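Local coordinates for protein vibralactone Cyclase (Boreostereum vibrans, PDB 6KD0) that probably uses an alpha/beta-hydrolase fold to catalyse the cyclization that forms the fused bicyclic beta-lactone of vibralactone, at residues H102-N110 against Y243-P251. Sequence-based numbering, arbitrary orientation.
Sequences HCGGWAIGN and YWFNELANP
F245 O is held by two donors, A249 N of its own helix and a water that also bonds G105 O; the water oxygen donates to G105 O and to F245 O, each 2.7 Å away, and so ties the H102-N110 loop to helix 239-249. The loop follows strand 97-101 of the alpha/beta-hydrolase sheet and carries the HCGGW sequence, an HGGG-like motif that in related hydrolases shapes the oxyanion hole; G105 lies near the probable nucleophile elbow at S177. Beside the water, the F245 ring presents one face to G105 CA, which sits 4.1 Å from the centroid in a CH-pi contact, while W244 CE3 covers the opposite face. A side chain at G105 would run into F245 CD1, and its positive phi also suits glycine. At the ring's edge A107 CB comes within 4.2 Å of F245 CE1, and it also meets L248 CD1. With an alanine at F245, G105 CA and A107 CB would probably lose their aromatic partner, and a gap would open beside the bridging water. W106 reaches across to the helix with CG beside its backbone N (chi1 -56°), its six-membered ring leading and NE1 hydrogen-bonded to N181 OD1. A249 CB lies 4.0 Å from W106 CE3, and N246 OD1 meets the indole edge in its plane, 3.4 Å from W106 CZ3, with the amide turned 38° from the ring.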
# COMPACT_ATOMS: atom_id res chain seq x y z
N HIS A 102 -5.32 -1.84 0.62
CA HIS A 102 -5.02 -2.73 -0.50
C HIS A 102 -4.78 -1.96 -1.80
O HIS A 102 -5.13 -0.79 -1.95
CB HIS A 102 -6.16 -3.75 -0.68
CG HIS A 102 -7.40 -3.15 -1.27
ND1 HIS A 102 -7.51 -2.82 -2.61
CD2 HIS A 102 -8.59 -2.83 -0.71
CE1 HIS A 102 -8.70 -2.30 -2.84
NE2 HIS A 102 -9.38 -2.30 -1.70
N CYS A 103 -4.22 -2.68 -2.77
CA CYS A 103 -3.83 -2.14 -4.06
C CYS A 103 -4.99 -2.18 -5.06
O CYS A 103 -6.11 -2.60 -4.75
CB CYS A 103 -2.66 -2.92 -4.64
SG CYS A 103 -3.18 -4.51 -5.38
N GLY A 104 -4.69 -1.75 -6.28
CA GLY A 104 -5.59 -1.98 -7.40
C GLY A 104 -5.79 -0.80 -8.32
O GLY A 104 -6.80 -0.76 -9.02
N GLY A 105 -4.85 0.15 -8.35
CA GLY A 105 -4.97 1.28 -9.27
C GLY A 105 -6.16 2.18 -9.00
O GLY A 105 -6.55 2.96 -9.88
N TRP A 106 -6.73 2.11 -7.78
CA TRP A 106 -7.94 2.79 -7.31
C TRP A 106 -9.23 2.20 -7.88
O TRP A 106 -10.32 2.54 -7.40
CB TRP A 106 -7.93 4.29 -7.60
CG TRP A 106 -6.75 5.03 -7.06
CD1 TRP A 106 -6.41 5.19 -5.73
CD2 TRP A 106 -5.77 5.74 -7.82
NE1 TRP A 106 -5.25 5.93 -5.63
CE2 TRP A 106 -4.85 6.29 -6.90
CE3 TRP A 106 -5.57 5.95 -9.19
CZ2 TRP A 106 -3.74 7.04 -7.31
CZ3 TRP A 106 -4.47 6.70 -9.60
CH2 TRP A 106 -3.57 7.24 -8.66
N ALA A 107 -9.11 1.29 -8.86
CA ALA A 107 -10.24 0.78 -9.62
C ALA A 107 -10.53 -0.69 -9.37
O ALA A 107 -11.55 -1.19 -9.85
CB ALA A 107 -9.99 0.99 -11.13
N ILE A 108 -9.67 -1.40 -8.64
CA ILE A 108 -9.80 -2.83 -8.43
C ILE A 108 -9.57 -3.14 -6.96
O ILE A 108 -8.75 -2.48 -6.31
CB ILE A 108 -8.77 -3.59 -9.30
CG1 ILE A 108 -8.89 -3.20 -10.77
CG2 ILE A 108 -8.86 -5.11 -9.07
CD1 ILE A 108 -7.67 -3.61 -11.61
N GLY A 109 -10.31 -4.11 -6.43
CA GLY A 109 -9.87 -4.86 -5.28
C GLY A 109 -10.73 -4.65 -4.05
O GLY A 109 -11.66 -3.84 -4.03
N ASN A 110 -10.40 -5.42 -3.02
CA ASN A 110 -11.07 -5.44 -1.74
C ASN A 110 -10.16 -6.21 -0.78
O ASN A 110 -9.02 -6.52 -1.12
CB ASN A 110 -12.49 -6.04 -1.86
CG ASN A 110 -12.51 -7.56 -2.12
OD1 ASN A 110 -11.47 -8.21 -2.27
ND2 ASN A 110 -13.72 -8.11 -2.18
N TYR A 243 -1.50 6.32 -16.92
CA TYR A 243 -2.36 7.42 -17.36
C TYR A 243 -3.84 7.01 -17.37
O TYR A 243 -4.72 7.81 -17.04
CB TYR A 243 -1.93 7.90 -18.75
CG TYR A 243 -0.79 8.89 -18.72
CD1 TYR A 243 0.41 8.57 -18.10
CD2 TYR A 243 -0.92 10.14 -19.31
CE1 TYR A 243 1.47 9.48 -18.06
CE2 TYR A 243 0.13 11.06 -19.28
CZ TYR A 243 1.32 10.72 -18.65
OH TYR A 243 2.36 11.62 -18.61
N TRP A 244 -4.12 5.75 -17.74
CA TRP A 244 -5.51 5.31 -17.76
C TRP A 244 -6.11 5.27 -16.35
O TRP A 244 -7.25 5.69 -16.15
CB TRP A 244 -5.61 3.96 -18.47
CG TRP A 244 -7.00 3.40 -18.63
CD1 TRP A 244 -8.00 3.88 -19.43
CD2 TRP A 244 -7.51 2.21 -18.02
NE1 TRP A 244 -9.12 3.07 -19.33
CE2 TRP A 244 -8.83 2.03 -18.47
CE3 TRP A 244 -6.97 1.28 -17.12
CZ2 TRP A 244 -9.63 0.96 -18.06
CZ3 TRP A 244 -7.76 0.22 -16.72
CH2 TRP A 244 -9.08 0.07 -17.19
N PHE A 245 -5.35 4.76 -15.37
CA PHE A 245 -5.86 4.72 -14.00
C PHE A 245 -6.06 6.13 -13.44
O PHE A 245 -7.03 6.39 -12.70
CB PHE A 245 -4.92 3.90 -13.10
CG PHE A 245 -5.06 2.41 -13.26
CD1 PHE A 245 -6.24 1.76 -12.94
CD2 PHE A 245 -3.98 1.64 -13.69
CE1 PHE A 245 -6.37 0.37 -13.09
CE2 PHE A 245 -4.10 0.26 -13.83
CZ PHE A 245 -5.30 -0.37 -13.54
N ASN A 246 -5.16 7.07 -13.78
CA ASN A 246 -5.36 8.46 -13.39
C ASN A 246 -6.64 9.02 -13.99
O ASN A 246 -7.39 9.76 -13.33
CB ASN A 246 -4.16 9.33 -13.83
CG ASN A 246 -2.90 9.02 -13.07
OD1 ASN A 246 -2.93 8.66 -11.91
ND2 ASN A 246 -1.75 9.19 -13.72
N GLU A 247 -6.89 8.71 -15.27
CA GLU A 247 -8.11 9.15 -15.92
C GLU A 247 -9.36 8.55 -15.28
O GLU A 247 -10.36 9.25 -15.09
CB GLU A 247 -8.04 8.79 -17.41
CG GLU A 247 -9.29 9.19 -18.17
CD GLU A 247 -9.21 8.85 -19.64
OE1 GLU A 247 -9.98 9.44 -20.43
OE2 GLU A 247 -8.37 8.00 -20.01
N LEU A 248 -9.34 7.26 -14.96
CA LEU A 248 -10.49 6.63 -14.31
C LEU A 248 -10.78 7.29 -12.97
O LEU A 248 -11.94 7.43 -12.57
CB LEU A 248 -10.23 5.13 -14.11
CG LEU A 248 -10.15 4.19 -15.32
CD1 LEU A 248 -9.83 2.79 -14.81
CD2 LEU A 248 -11.45 4.18 -16.10
N ALA A 249 -9.73 7.72 -12.27
CA ALA A 249 -9.94 8.30 -10.95
C ALA A 249 -10.60 9.68 -11.03
O ALA A 249 -11.24 10.13 -10.07
CB ALA A 249 -8.62 8.38 -10.19
N ASN A 250 -10.41 10.37 -12.15
CA ASN A 250 -11.14 11.59 -12.47
C ASN A 250 -11.19 12.61 -11.33
O ASN A 250 -12.26 13.06 -10.93
CB ASN A 250 -12.56 11.23 -12.90
CG ASN A 250 -13.30 12.40 -13.53
OD1 ASN A 250 -12.72 13.16 -14.29
ND2 ASN A 250 -14.57 12.55 -13.19
N PRO A 251 -10.03 12.98 -10.76
CA PRO A 251 -10.06 14.02 -9.73
C PRO A 251 -10.46 15.34 -10.36
O PRO A 251 -10.06 15.65 -11.48
CB PRO A 251 -8.62 14.06 -9.21
CG PRO A 251 -7.80 13.55 -10.35
CD PRO A 251 -8.66 12.47 -10.96
O HOH W 1 -8.31 4.50 -11.19